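Local atomic coordinates of ferulic acid esterase, AmCE1/Fae1A (Anaeromyces mucronatus, PDB entry 5CXX), a protein that probably hydrolyses feruloyl esters, releasing ferulic acid, as an alpha/beta-hydrolase of the feruloyl esterase class. Residues 28-33 against 39-44; 235-238 against 242-245; 83-88 against 265-270; 106-111 against 115-120. All blocks are in the same frame, centred on the assembly; numbering follows the deposited sequence.

Contact 1 (28-33 against 39-44); sequences KITYYS and ERKMNV. With SO4 (sulfate ion), chain E.
The beta hairpin at one edge of the main sheet pairs strand 28-33 with 39-44 in antiparallel register. Ile29 faces Met42 and Tyr31 faces Arg40 as hydrogen-bonded pairs, with Arg40 N 2.8 Å from Tyr31 O. On the face holding these four residues, Tyr31 CG sits between its backbone N and carbonyl carbon (chi1 67°), which lays the ring alongside Arg40. Arg40 NH1 donates to Tyr31 OH at 3.0 Å in a bent bond (140°), the hydroxyl lying in the guanidinium plane and the ring turned 74° to it; Arg40 NH2 bonds to Tyr102 O and Asp100 O. Met42 SD lies obliquely off the Tyr31 ring, 4.6 Å from its centroid, a Met-aromatic contact. Water 1 donates to Tyr31 OH and Lys41 O, and Glu128 bonds the same hydroxyl. With an alanine replacing Tyr31, Arg40 NH1 and Glu128 would probably lose their shared hydroxyl, opening a gap beside Met42. Val132 and Ile133 of helix 125-140 touch Tyr31, packing that helix against this margin of the alpha/beta-hydrolase sheet.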
loop_
_atom_site.group_PDB
_atom_site.type_symbol
_atom_site.label_atom_id
_atom_site.label_comp_id
_atom_site.label_asym_id
_atom_site.label_seq_id
_atom_site.Cartn_x
_atom_site.Cartn_y
_atom_site.Cartn_z
ATOM N N LYS A 28 -5.494 16.691 6.205
ATOM C CA LYS A 28 -5.038 16.821 4.829
ATOM C C LYS A 28 -3.967 17.893 4.686
ATOM O O LYS A 28 -4.148 19.066 5.126
ATOM C CB LYS A 28 -6.215 17.125 3.890
ATOM C CG LYS A 28 -5.788 16.929 2.407
ATOM C CD LYS A 28 -7.000 17.003 1.439
ATOM C CE LYS A 28 -7.961 15.814 1.642
ATOM N NZ LYS A 28 -8.958 15.805 0.507
ATOM N N ILE A 29 -2.827 17.449 4.178
ATOM C CA ILE A 29 -1.659 18.278 4.016
ATOM C C ILE A 29 -1.466 18.656 2.560
ATOM O O ILE A 29 -1.563 17.793 1.658
ATOM C CB ILE A 29 -0.390 17.489 4.534
ATOM C CG1 ILE A 29 -0.556 17.107 6.028
ATOM C CG2 ILE A 29 0.920 18.268 4.237
ATOM C CD1 ILE A 29 -0.958 18.252 6.906
ATOM N N THR A 30 -1.181 19.937 2.289
ATOM C CA THR A 30 -0.869 20.441 0.960
ATOM C C THR A 30 0.624 20.727 0.913
ATOM O O THR A 30 1.144 21.407 1.838
ATOM C CB THR A 30 -1.701 21.735 0.671
ATOM O OG1 THR A 30 -3.090 21.405 0.827
ATOM C CG2 THR A 30 -1.527 22.179 -0.770
ATOM N N TYR A 31 1.311 20.241 -0.115
ATOM C CA TYR A 31 2.777 20.350 -0.149
ATOM C C TYR A 31 3.224 20.448 -1.613
ATOM O O TYR A 31 2.509 19.999 -2.548
ATOM C CB TYR A 31 3.487 19.144 0.541
ATOM C CG TYR A 31 3.269 17.854 -0.222
ATOM C CD1 TYR A 31 2.082 17.119 -0.046
ATOM C CD2 TYR A 31 4.217 17.424 -1.162
ATOM C CE1 TYR A 31 1.832 15.905 -0.815
ATOM C CE2 TYR A 31 4.000 16.219 -1.893
ATOM C CZ TYR A 31 2.795 15.519 -1.739
ATOM O OH TYR A 31 2.652 14.369 -2.506
ATOM N N TYR A 32 4.372 21.063 -1.857
ATOM C CA TYR A 32 4.780 21.232 -3.258
ATOM C C TYR A 32 5.655 20.060 -3.714
ATOM O O TYR A 32 6.592 19.732 -3.012
ATOM C CB TYR A 32 5.553 22.576 -3.461
ATOM C CG TYR A 32 5.862 22.839 -4.921
ATOM C CD1 TYR A 32 4.913 23.411 -5.774
ATOM C CD2 TYR A 32 7.071 22.423 -5.487
ATOM C CE1 TYR A 32 5.168 23.551 -7.121
ATOM C CE2 TYR A 32 7.348 22.554 -6.790
ATOM C CZ TYR A 32 6.368 23.146 -7.665
ATOM O OH TYR A 32 6.645 23.312 -8.996
ATOM N N SER A 33 5.373 19.545 -4.904
ATOM C CA SER A 33 6.175 18.429 -5.479
ATOM C C SER A 33 6.993 18.908 -6.682
ATOM O O SER A 33 6.447 19.312 -7.710
ATOM C CB SER A 33 5.227 17.321 -5.950
ATOM O OG SER A 33 5.996 16.415 -6.790
ATOM N N GLU A 39 1.449 21.771 -6.607
ATOM C CA GLU A 39 0.974 21.499 -5.238
ATOM C C GLU A 39 0.095 20.262 -5.203
ATOM O O GLU A 39 -0.783 20.087 -6.063
ATOM C CB GLU A 39 0.186 22.698 -4.684
ATOM C CG GLU A 39 0.971 23.993 -4.586
ATOM C CD GLU A 39 1.881 24.094 -3.356
ATOM O OE1 GLU A 39 1.766 23.262 -2.438
ATOM O OE2 GLU A 39 2.711 25.035 -3.295
ATOM N N ARG A 40 0.397 19.358 -4.278
ATOM C CA ARG A 40 -0.339 18.106 -4.152
ATOM C C ARG A 40 -0.902 17.954 -2.741
ATOM O O ARG A 40 -0.592 18.747 -1.854
ATOM C CB ARG A 40 0.562 16.917 -4.489
ATOM C CG ARG A 40 1.433 17.121 -5.719
ATOM C CD ARG A 40 2.094 15.821 -6.146
ATOM N NE ARG A 40 1.139 14.893 -6.745
ATOM C CZ ARG A 40 0.739 13.761 -6.174
ATOM N NH1 ARG A 40 1.212 13.412 -4.985
ATOM N NH2 ARG A 40 -0.134 12.978 -6.792
ATOM N N LYS A 41 -1.729 16.933 -2.539
ATOM C CA LYS A 41 -2.321 16.678 -1.215
ATOM C C LYS A 41 -2.048 15.257 -0.763
ATOM O O LYS A 41 -1.948 14.341 -1.592
ATOM C CB LYS A 41 -3.830 16.879 -1.256
ATOM C CG LYS A 41 -4.203 18.458 -1.482
ATOM C CD LYS A 41 -5.695 18.742 -1.437
ATOM C CE LYS A 41 -5.985 20.248 -1.342
ATOM N NZ LYS A 41 -4.974 21.016 -2.092
ATOM N N MET A 42 -1.932 15.091 0.560
ATOM C CA MET A 42 -1.885 13.735 1.149
ATOM C C MET A 42 -2.571 13.837 2.521
ATOM O O MET A 42 -2.572 14.909 3.133
ATOM C CB MET A 42 -0.438 13.179 1.349
ATOM C CG MET A 42 0.441 14.120 2.193
ATOM S SD MET A 42 2.106 13.388 2.052
ATOM C CE MET A 42 3.094 14.633 2.947
ATOM N N ASN A 43 -3.135 12.716 3.013
ATOM C CA ASN A 43 -3.563 12.693 4.409
ATOM C C ASN A 43 -2.462 12.146 5.270
ATOM O O ASN A 43 -1.841 11.112 4.961
ATOM C CB ASN A 43 -4.790 11.827 4.584
ATOM C CG ASN A 43 -6.024 12.501 4.007
ATOM O OD1 ASN A 43 -6.374 13.609 4.413
ATOM N ND2 ASN A 43 -6.668 11.857 3.031
ATOM N N VAL A 44 -2.248 12.833 6.378
ATOM C CA VAL A 44 -1.386 12.319 7.428
ATOM C C VAL A 44 -2.246 11.983 8.647
ATOM O O VAL A 44 -2.965 12.842 9.160
ATOM C CB VAL A 44 -0.285 13.335 7.790
ATOM C CG1 VAL A 44 0.590 12.813 8.960
ATOM C CG2 VAL A 44 0.603 13.575 6.557
HETATM S S SO4 E . 6.307 22.725 1.203
HETATM O O1 SO4 E . 7.287 21.597 1.217
HETATM O O2 SO4 E . 5.400 22.600 0.099
HETATM O O3 SO4 E . 7.103 23.936 1.032
HETATM O O4 SO4 E . 5.493 22.858 2.437
HETATM O O HOH W 1 0.320 12.782 -2.063
#

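Contact 2 (235-238 against 242-245); sequences ILTR and EHIW
Leu236 and Thr237, near the end of helix 228-238, meet the His243 imidazole in two different orientations, one over the ring and one at its rim. Leu236 CB lies over one face of the His243 ring, 3.7 Å above the plane and displaced toward the rim. Leu236 CB is 4.1 Å from the His243 ring centroid, at 25° from the normal, which meets the geometry of a CH-pi contact. Thr237 instead approaches in the plane of the ring: its OG1 is 3.3 Å from His243 CE1, and the two side chains cross at about a right angle. The histidine reaches both because its CG stands between the backbone N and the carbonyl carbon (chi1 68°), turning the ring back toward the helix.

The polar atoms have their partners nearby. Thr237 OG1 is hydrogen-bonded to His233 O, one turn earlier in the helix, while His243 NE2 bonds to His233 ND1 and His243 ND1 to Gln241 O. Both ring nitrogens are therefore engaged, which fixes the rotation of the imidazole and leaves its CE1 corner facing the threonine oxygen. Leu236 also touches Ile216 on strand 213-219, placing the contact at the return from helix to strand in a beta-alpha-beta unit. Across the two segments the chemistry is thus dispersion over a ring face plus a carbon-to-oxygen approach at its edge, with the directional bonding supplied by neighbouring residues.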
loop_
_atom_site.group_PDB
_atom_site.type_symbol
_atom_site.label_atom_id
_atom_site.label_comp_id
_atom_site.label_asym_id
_atom_site.label_seq_id
_atom_site.Cartn_x
_atom_site.Cartn_y
_atom_site.Cartn_z
ATOM N N ILE A 235 5.094 -15.764 -9.868
ATOM C CA ILE A 235 6.375 -15.266 -10.336
ATOM C C ILE A 235 7.337 -15.082 -9.156
ATOM O O ILE A 235 8.443 -15.529 -9.230
ATOM C CB ILE A 235 6.152 -13.871 -11.049
ATOM C CG1 ILE A 235 5.399 -14.098 -12.366
ATOM C CG2 ILE A 235 7.522 -13.146 -11.280
ATOM C CD1 ILE A 235 4.644 -12.812 -12.901
ATOM N N LEU A 236 6.854 -14.505 -8.051
ATOM C CA LEU A 236 7.709 -14.295 -6.858
ATOM C C LEU A 236 8.186 -15.643 -6.350
ATOM O O LEU A 236 9.365 -15.815 -5.955
ATOM C CB LEU A 236 6.948 -13.564 -5.763
ATOM C CG LEU A 236 6.725 -12.094 -6.205
ATOM C CD1 LEU A 236 5.871 -11.418 -5.122
ATOM C CD2 LEU A 236 8.073 -11.317 -6.270
ATOM N N THR A 237 7.284 -16.631 -6.365
ATOM C CA THR A 237 7.650 -17.977 -5.908
ATOM C C THR A 237 8.731 -18.576 -6.804
ATOM O O THR A 237 9.724 -19.138 -6.335
ATOM C CB THR A 237 6.402 -18.932 -5.916
ATOM O OG1 THR A 237 5.430 -18.398 -5.024
ATOM C CG2 THR A 237 6.780 -20.334 -5.422
ATOM N N ARG A 238 8.544 -18.483 -8.110
ATOM C CA ARG A 238 9.549 -18.972 -9.107
ATOM C C ARG A 238 10.908 -18.280 -8.861
ATOM O O ARG A 238 12.003 -18.908 -9.048
ATOM C CB ARG A 238 9.059 -18.622 -10.529
ATOM C CG ARG A 238 8.991 -19.593 -11.654
ATOM C CD ARG A 238 8.142 -18.910 -12.848
ATOM N NE ARG A 238 6.786 -19.482 -12.877
ATOM C CZ ARG A 238 5.688 -18.809 -13.209
ATOM N NH1 ARG A 238 5.805 -17.528 -13.552
ATOM N NH2 ARG A 238 4.468 -19.387 -13.177
ATOM N N GLU A 242 10.611 -14.685 -0.799
ATOM C CA GLU A 242 9.717 -15.093 0.302
ATOM C C GLU A 242 8.583 -14.082 0.443
ATOM O O GLU A 242 8.815 -12.862 0.396
ATOM C CB GLU A 242 10.457 -15.163 1.629
ATOM C CG GLU A 242 11.471 -14.035 1.798
ATOM C CD GLU A 242 12.597 -14.352 2.812
ATOM O OE1 GLU A 242 12.816 -15.554 3.107
ATOM O OE2 GLU A 242 13.279 -13.399 3.279
ATOM N N HIS A 243 7.357 -14.597 0.587
ATOM C CA HIS A 243 6.187 -13.738 0.700
ATOM C C HIS A 243 5.008 -14.550 1.165
ATOM O O HIS A 243 5.046 -15.819 1.248
ATOM C CB HIS A 243 5.855 -13.064 -0.652
ATOM C CG HIS A 243 5.374 -14.058 -1.675
ATOM N ND1 HIS A 243 6.228 -14.988 -2.247
ATOM C CD2 HIS A 243 4.126 -14.360 -2.100
ATOM C CE1 HIS A 243 5.518 -15.782 -3.041
ATOM N NE2 HIS A 243 4.244 -15.449 -2.940
ATOM N N ILE A 244 3.969 -13.843 1.553
ATOM C CA ILE A 244 2.737 -14.440 1.975
ATOM C C ILE A 244 1.692 -14.223 0.903
ATOM O O ILE A 244 1.579 -13.080 0.406
ATOM C CB ILE A 244 2.243 -13.711 3.247
ATOM C CG1 ILE A 244 3.242 -13.970 4.400
ATOM C CG2 ILE A 244 0.789 -14.088 3.619
ATOM C CD1 ILE A 244 3.081 -12.895 5.572
ATOM N N TRP A 245 0.930 -15.260 0.591
ATOM C CA TRP A 245 -0.146 -15.147 -0.380
ATOM C C TRP A 245 -1.391 -15.846 0.158
ATOM O O TRP A 245 -1.263 -16.967 0.679
ATOM C CB TRP A 245 0.298 -15.786 -1.716
ATOM C CG TRP A 245 -0.834 -16.234 -2.638
ATOM C CD1 TRP A 245 -1.135 -17.523 -2.951
ATOM C CD2 TRP A 245 -1.760 -15.405 -3.427
ATOM N NE1 TRP A 245 -2.174 -17.588 -3.859
ATOM C CE2 TRP A 245 -2.594 -16.313 -4.143
ATOM C CE3 TRP A 245 -1.995 -14.029 -3.548
ATOM C CZ2 TRP A 245 -3.587 -15.894 -5.006
ATOM C CZ3 TRP A 245 -3.036 -13.598 -4.413
ATOM C CH2 TRP A 245 -3.796 -14.531 -5.132
#

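Contact 3 (83-88 against 265-270); sequences TNLLKE and FIQTTF
Leu85 of helix 77-87 packs its two methyl groups against Ile266 and Gln267, near the C-terminal part of helix 255-266. The close part is small and apolar. Leu85 CD1 meets Ile266 CG2 at 3.8 Å, the side chains passing at a slant, whereas Gln267 crosses the leucine at about a right angle. Gln267 CG is 3.8 Å from Leu85 CD2 and equally near CD1, so the methylene rests against both branches of the isopropyl fork. Ile266 chi1 of -68° sets CG1 beside the backbone N and leaves CG2 as the branch opposite that N, facing the leucine, while the far end of the chain leads away.

Toward the more accessible side the contact loosens into polar groups. Gln267 is partly exposed, and its amide turns to other partners: NE2 bonds to Tyr263 O and OE1 to Arg90, which also forms a salt bridge with the exposed Glu88. The turn itself is secured by Phe265 O, which accepts from Thr268 N at 2.9 Å and from Thr268 OG1 at 2.8 Å, the hydroxyl using a carbonyl lone pair. With 126 Å² buried, this is side-chain packing between helix 77-87 and the 265-270 region, among the helices that flank the sheet of an alpha/beta-hydrolase fold.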
loop_
_atom_site.group_PDB
_atom_site.type_symbol
_atom_site.label_atom_id
_atom_site.label_comp_id
_atom_site.label_asym_id
_atom_site.label_seq_id
_atom_site.Cartn_x
_atom_site.Cartn_y
_atom_site.Cartn_z
ATOM N N THR A 83 -5.369 0.627 15.288
ATOM C CA THR A 83 -5.720 0.890 16.704
ATOM C C THR A 83 -6.254 -0.344 17.409
ATOM O O THR A 83 -5.888 -0.652 18.531
ATOM C CB THR A 83 -6.750 2.058 16.763
ATOM O OG1 THR A 83 -6.039 3.238 16.422
ATOM C CG2 THR A 83 -7.376 2.203 18.181
ATOM N N ASN A 84 -7.141 -1.057 16.731
ATOM C CA ASN A 84 -7.761 -2.212 17.362
ATOM C C ASN A 84 -6.719 -3.306 17.583
ATOM O O ASN A 84 -6.796 -4.012 18.596
ATOM C CB ASN A 84 -8.936 -2.720 16.513
ATOM C CG ASN A 84 -10.160 -1.801 16.642
ATOM O OD1 ASN A 84 -10.326 -1.113 17.682
ATOM N ND2 ASN A 84 -11.038 -1.810 15.636
ATOM N N LEU A 85 -5.762 -3.438 16.656
ATOM C CA LEU A 85 -4.658 -4.400 16.902
ATOM C C LEU A 85 -3.751 -3.899 18.007
ATOM O O LEU A 85 -3.286 -4.696 18.855
ATOM C CB LEU A 85 -3.855 -4.654 15.616
ATOM C CG LEU A 85 -4.562 -5.480 14.541
ATOM C CD1 LEU A 85 -3.819 -5.393 13.166
ATOM C CD2 LEU A 85 -4.713 -6.959 15.030
ATOM N N LEU A 86 -3.474 -2.594 18.013
ATOM C CA LEU A 86 -2.596 -2.030 19.067
ATOM C C LEU A 86 -3.130 -2.325 20.465
ATOM O O LEU A 86 -2.381 -2.644 21.419
ATOM C CB LEU A 86 -2.456 -0.497 18.821
ATOM C CG LEU A 86 -1.773 0.249 19.980
ATOM C CD1 LEU A 86 -0.316 -0.211 20.106
ATOM C CD2 LEU A 86 -1.850 1.755 19.614
ATOM N N LYS A 87 -4.438 -2.204 20.608
ATOM C CA LYS A 87 -5.098 -2.371 21.923
ATOM C C LYS A 87 -4.930 -3.800 22.441
ATOM O O LYS A 87 -4.999 -4.029 23.655
ATOM C CB LYS A 87 -6.594 -2.011 21.822
ATOM C CG LYS A 87 -6.984 -0.525 22.020
ATOM C CD LYS A 87 -6.038 0.286 22.953
ATOM C CE LYS A 87 -6.637 1.634 23.484
ATOM N NZ LYS A 87 -8.080 1.664 23.925
ATOM N N GLU A 88 -4.688 -4.752 21.537
ATOM C CA GLU A 88 -4.452 -6.147 21.906
ATOM C C GLU A 88 -2.959 -6.500 21.896
ATOM O O GLU A 88 -2.559 -7.667 22.119
ATOM C CB GLU A 88 -5.227 -7.053 20.987
ATOM C CG GLU A 88 -6.711 -6.877 21.153
ATOM C CD GLU A 88 -7.493 -7.849 20.340
ATOM O OE1 GLU A 88 -6.870 -8.647 19.621
ATOM O OE2 GLU A 88 -8.730 -7.819 20.415
ATOM N N PHE A 265 -1.570 -7.648 7.214
ATOM C CA PHE A 265 -0.347 -6.904 7.037
ATOM C C PHE A 265 0.108 -6.167 8.294
ATOM O O PHE A 265 1.277 -6.185 8.675
ATOM C CB PHE A 265 -0.548 -5.941 5.864
ATOM C CG PHE A 265 0.691 -5.136 5.467
ATOM C CD1 PHE A 265 1.843 -5.791 4.977
ATOM C CD2 PHE A 265 0.672 -3.758 5.573
ATOM C CE1 PHE A 265 2.962 -5.015 4.559
ATOM C CE2 PHE A 265 1.786 -2.989 5.212
ATOM C CZ PHE A 265 2.913 -3.610 4.693
ATOM N N ILE A 266 -0.837 -5.473 8.943
ATOM C CA ILE A 266 -0.464 -4.615 10.083
ATOM C C ILE A 266 -0.066 -5.450 11.303
ATOM O O ILE A 266 0.632 -4.992 12.199
ATOM C CB ILE A 266 -1.638 -3.637 10.389
ATOM C CG1 ILE A 266 -1.769 -2.643 9.228
ATOM C CG2 ILE A 266 -1.411 -2.871 11.740
ATOM C CD1 ILE A 266 -0.597 -1.649 9.041
ATOM N N GLN A 267 -0.500 -6.717 11.317
ATOM C CA GLN A 267 -0.004 -7.615 12.345
ATOM C C GLN A 267 1.481 -7.947 12.186
ATOM O O GLN A 267 2.098 -8.469 13.133
ATOM C CB GLN A 267 -0.788 -8.925 12.318
ATOM C CG GLN A 267 -2.149 -8.794 12.955
ATOM C CD GLN A 267 -2.905 -10.082 12.869
ATOM O OE1 GLN A 267 -2.623 -11.043 13.611
ATOM N NE2 GLN A 267 -3.831 -10.161 11.932
ATOM N N THR A 268 2.037 -7.692 11.007
ATOM C CA THR A 268 3.450 -8.057 10.778
ATOM C C THR A 268 4.399 -6.860 10.806
ATOM O O THR A 268 5.615 -7.029 10.893
ATOM C CB THR A 268 3.652 -8.747 9.432
ATOM O OG1 THR A 268 3.575 -7.796 8.363
ATOM C CG2 THR A 268 2.680 -9.914 9.227
ATOM N N THR A 269 3.861 -5.659 10.673
ATOM C CA THR A 269 4.766 -4.535 10.429
ATOM C C THR A 269 5.539 -4.133 11.675
ATOM O O THR A 269 5.036 -4.208 12.818
ATOM C CB THR A 269 3.995 -3.305 9.878
ATOM O OG1 THR A 269 2.787 -3.107 10.618
ATOM C CG2 THR A 269 3.595 -3.540 8.409
ATOM N N PHE A 270 6.773 -3.658 11.454
ATOM C CA PHE A 270 7.569 -2.998 12.481
ATOM C C PHE A 270 7.852 -3.873 13.701
ATOM O O PHE A 270 7.918 -3.385 14.816
ATOM C CB PHE A 270 6.884 -1.708 12.926
ATOM C CG PHE A 270 6.360 -0.891 11.764
ATOM C CD1 PHE A 270 7.150 -0.615 10.673
ATOM C CD2 PHE A 270 5.068 -0.384 11.806
ATOM C CE1 PHE A 270 6.629 0.135 9.586
ATOM C CE2 PHE A 270 4.540 0.415 10.749
ATOM C CZ PHE A 270 5.338 0.660 9.628
#

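Contact 4 (106-111 against 115-120); sequences PGTAVT and NPEYYK. With FER (3-(4-hydroxy-3-methoxyphenyl)-2-propenoic acid), chain D.
Apolar packing joins Val110 to the first turn of helix 116-123. Val110 CG2 lies 3.6 Å from Tyr118 CA, and Val110 CG1 reaches 3.7 Å from Glu117 CG, so the two branches straddle neighbouring residues of the helix. Tyr118 CD1 lies obliquely to Thr111 O, at 3.8 Å, while its OH bonds to Tyr122.

Two waters bridge loop and helix start. Water 2 donates to the backbone carbonyls Thr108 O and Glu117 O; water 3 donates to Thr111 O and accepts from the side-chain Asn115 ND2 at 2.7 Å.

Hydrogen bonds and charge organise the helix start. Asn115 is the N-cap, its OD1 accepting from Tyr118 N at 3.0 Å with the donor above the amide plane. Glu117 OE1 is met by Lys120 NZ at 3.0 Å in a salt bridge, on the syn side of the carboxylate, while OE2 approaches Thr108 CB.

Ring-face contacts mark the ligand pocket. The Tyr119 ring is sandwiched: Asn115 O lies 3.2 Å above the centre of one face, and the ferulic acid methoxy carbon C10 is 3.3 Å above the centre of the other. Tyr119 OH bonds to Ser193. Replacing Tyr119 by an alanine would probably strip the methoxy group of its aromatic platform and leave Ser193 OG without this partner. The chemistry implies a capped helix start, linked to the preceding loop by valine packing and bridging waters, that presents one tyrosine face to the ligand.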
loop_
_atom_site.group_PDB
_atom_site.type_symbol
_atom_site.label_atom_id
_atom_site.label_comp_id
_atom_site.label_asym_id
_atom_site.label_seq_id
_atom_site.Cartn_x
_atom_site.Cartn_y
_atom_site.Cartn_z
ATOM N N PRO A 106 4.726 16.945 -15.647
ATOM C CA PRO A 106 3.955 17.926 -16.455
ATOM C C PRO A 106 3.914 17.590 -17.916
ATOM O O PRO A 106 4.911 17.093 -18.492
ATOM C CB PRO A 106 4.716 19.255 -16.284
ATOM C CG PRO A 106 5.431 19.073 -15.030
ATOM C CD PRO A 106 5.725 17.613 -14.791
ATOM N N GLY A 107 2.757 17.840 -18.522
ATOM C CA GLY A 107 2.537 17.563 -19.926
ATOM C C GLY A 107 1.950 16.159 -20.083
ATOM O O GLY A 107 1.483 15.840 -21.203
ATOM N N THR A 108 1.889 15.357 -19.017
ATOM C CA THR A 108 1.393 13.995 -19.195
ATOM C C THR A 108 0.177 13.685 -18.377
ATOM O O THR A 108 -0.289 12.535 -18.401
ATOM C CB THR A 108 2.440 12.941 -18.882
ATOM O OG1 THR A 108 2.664 12.892 -17.466
ATOM C CG2 THR A 108 3.710 13.295 -19.569
ATOM N N ALA A 109 -0.440 14.689 -17.758
ATOM C CA ALA A 109 -1.644 14.411 -16.973
ATOM C C ALA A 109 -2.831 14.218 -17.918
ATOM O O ALA A 109 -3.039 15.035 -18.877
ATOM C CB ALA A 109 -1.929 15.590 -15.984
ATOM N N VAL A 110 -3.575 13.124 -17.718
ATOM C CA VAL A 110 -4.720 12.836 -18.545
ATOM C C VAL A 110 -5.873 12.388 -17.634
ATOM O O VAL A 110 -5.685 12.114 -16.435
ATOM C CB VAL A 110 -4.414 11.731 -19.619
ATOM C CG1 VAL A 110 -3.277 12.198 -20.527
ATOM C CG2 VAL A 110 -4.074 10.383 -18.932
ATOM N N THR A 111 -7.059 12.349 -18.235
ATOM C CA THR A 111 -8.230 12.017 -17.456
ATOM C C THR A 111 -8.241 10.518 -17.100
ATOM O O THR A 111 -7.665 9.703 -17.833
ATOM C CB THR A 111 -9.480 12.463 -18.256
ATOM O OG1 THR A 111 -10.587 12.556 -17.369
ATOM C CG2 THR A 111 -9.751 11.523 -19.401
ATOM N N ASN A 115 -6.091 3.263 -19.619
ATOM C CA ASN A 115 -5.179 3.377 -20.737
ATOM C C ASN A 115 -3.782 3.642 -20.233
ATOM O O ASN A 115 -3.568 4.174 -19.113
ATOM C CB ASN A 115 -5.620 4.426 -21.759
ATOM C CG ASN A 115 -5.436 5.841 -21.296
ATOM O OD1 ASN A 115 -4.320 6.308 -21.086
ATOM N ND2 ASN A 115 -6.538 6.579 -21.235
ATOM N N PRO A 116 -2.814 3.262 -21.046
ATOM C CA PRO A 116 -1.423 3.287 -20.646
ATOM C C PRO A 116 -0.962 4.657 -20.258
ATOM O O PRO A 116 -0.100 4.756 -19.414
ATOM C CB PRO A 116 -0.696 2.855 -21.899
ATOM C CG PRO A 116 -1.687 1.926 -22.513
ATOM C CD PRO A 116 -2.965 2.664 -22.405
ATOM N N GLU A 117 -1.444 5.691 -20.942
ATOM C CA GLU A 117 -0.970 7.013 -20.569
ATOM C C GLU A 117 -1.387 7.385 -19.174
ATOM O O GLU A 117 -0.609 7.984 -18.446
ATOM C CB GLU A 117 -1.497 8.063 -21.580
ATOM C CG GLU A 117 -0.879 9.449 -21.329
ATOM C CD GLU A 117 0.646 9.481 -21.511
ATOM O OE1 GLU A 117 1.188 8.628 -22.260
ATOM O OE2 GLU A 117 1.295 10.380 -20.933
ATOM N N TYR A 118 -2.599 7.022 -18.764
ATOM C CA TYR A 118 -2.989 7.324 -17.376
ATOM C C TYR A 118 -2.152 6.497 -16.356
ATOM O O TYR A 118 -1.720 6.981 -15.294
ATOM C CB TYR A 118 -4.530 7.090 -17.193
ATOM C CG TYR A 118 -5.041 7.409 -15.798
ATOM C CD1 TYR A 118 -4.992 8.728 -15.310
ATOM C CD2 TYR A 118 -5.662 6.431 -15.024
ATOM C CE1 TYR A 118 -5.448 9.007 -14.032
ATOM C CE2 TYR A 118 -6.157 6.708 -13.767
ATOM C CZ TYR A 118 -6.040 8.010 -13.268
ATOM O OH TYR A 118 -6.504 8.262 -11.971
ATOM N N TYR A 119 -1.876 5.216 -16.694
ATOM C CA TYR A 119 -1.059 4.434 -15.781
ATOM C C TYR A 119 0.306 5.024 -15.496
ATOM O O TYR A 119 0.830 4.787 -14.384
ATOM C CB TYR A 119 -0.873 3.018 -16.371
ATOM C CG TYR A 119 -2.139 2.290 -16.766
ATOM C CD1 TYR A 119 -3.385 2.530 -16.162
ATOM C CD2 TYR A 119 -2.073 1.279 -17.734
ATOM C CE1 TYR A 119 -4.519 1.845 -16.558
ATOM C CE2 TYR A 119 -3.215 0.566 -18.084
ATOM C CZ TYR A 119 -4.414 0.854 -17.500
ATOM O OH TYR A 119 -5.543 0.171 -17.912
ATOM N N LYS A 120 0.906 5.690 -16.493
ATOM C CA LYS A 120 2.268 6.249 -16.301
ATOM C C LYS A 120 2.363 7.150 -15.060
ATOM O O LYS A 120 3.406 7.230 -14.415
ATOM C CB LYS A 120 2.699 7.052 -17.525
ATOM C CG LYS A 120 2.965 6.110 -18.742
ATOM C CD LYS A 120 3.357 7.000 -19.920
ATOM C CE LYS A 120 3.517 6.151 -21.211
ATOM N NZ LYS A 120 3.718 7.067 -22.365
HETATM C C4 FER D . -6.121 -2.876 -15.770
HETATM C C5 FER D . -7.298 -3.200 -15.035
HETATM C C6 FER D . -7.491 -2.655 -13.799
HETATM C C3 FER D . -5.146 -2.066 -15.159
HETATM C C2 FER D . -5.333 -1.490 -13.931
HETATM C C1 FER D . -6.490 -1.795 -13.237
HETATM C C10 FER D . -3.005 -1.228 -15.218
HETATM C C7 FER D . -6.698 -1.147 -11.911
HETATM C C8 FER D . -7.880 -1.071 -11.275
HETATM C C9 FER D . -7.930 -0.374 -9.917
HETATM O O1 FER D . -6.908 0.157 -9.378
HETATM O O2 FER D . -9.044 -0.300 -9.334
HETATM O O4 FER D . -5.821 -3.360 -17.007
HETATM O O3 FER D . -4.051 -1.863 -15.946
HETATM O O HOH W 2 -0.422 10.133 -16.797
HETATM O O HOH W 3 -7.180 9.053 -20.455
#

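How the contacts relate
Contacts 1 and 2 reach the same eight-stranded sheet at its two outermost strands, 26-33 and 244-248, on opposite sides of the chain's centre, with their own centres about 34 Å apart. Along the chain contact 1 comes first; contact 3 then opens at helix 77-87 and closes near the C-terminus, enclosing contact 4 and then contact 2. Contacts 2 and 3 come within about 5 Å at their nearest atoms without touching, and strand 244-248 precedes helix 255-266. Contact 4, about 7 Å from contact 1 at the nearest atoms, touches ferulic acid; its centre is about 36 Å from that of contact 3. The pocket contact thus lies far from the packing of contact 3.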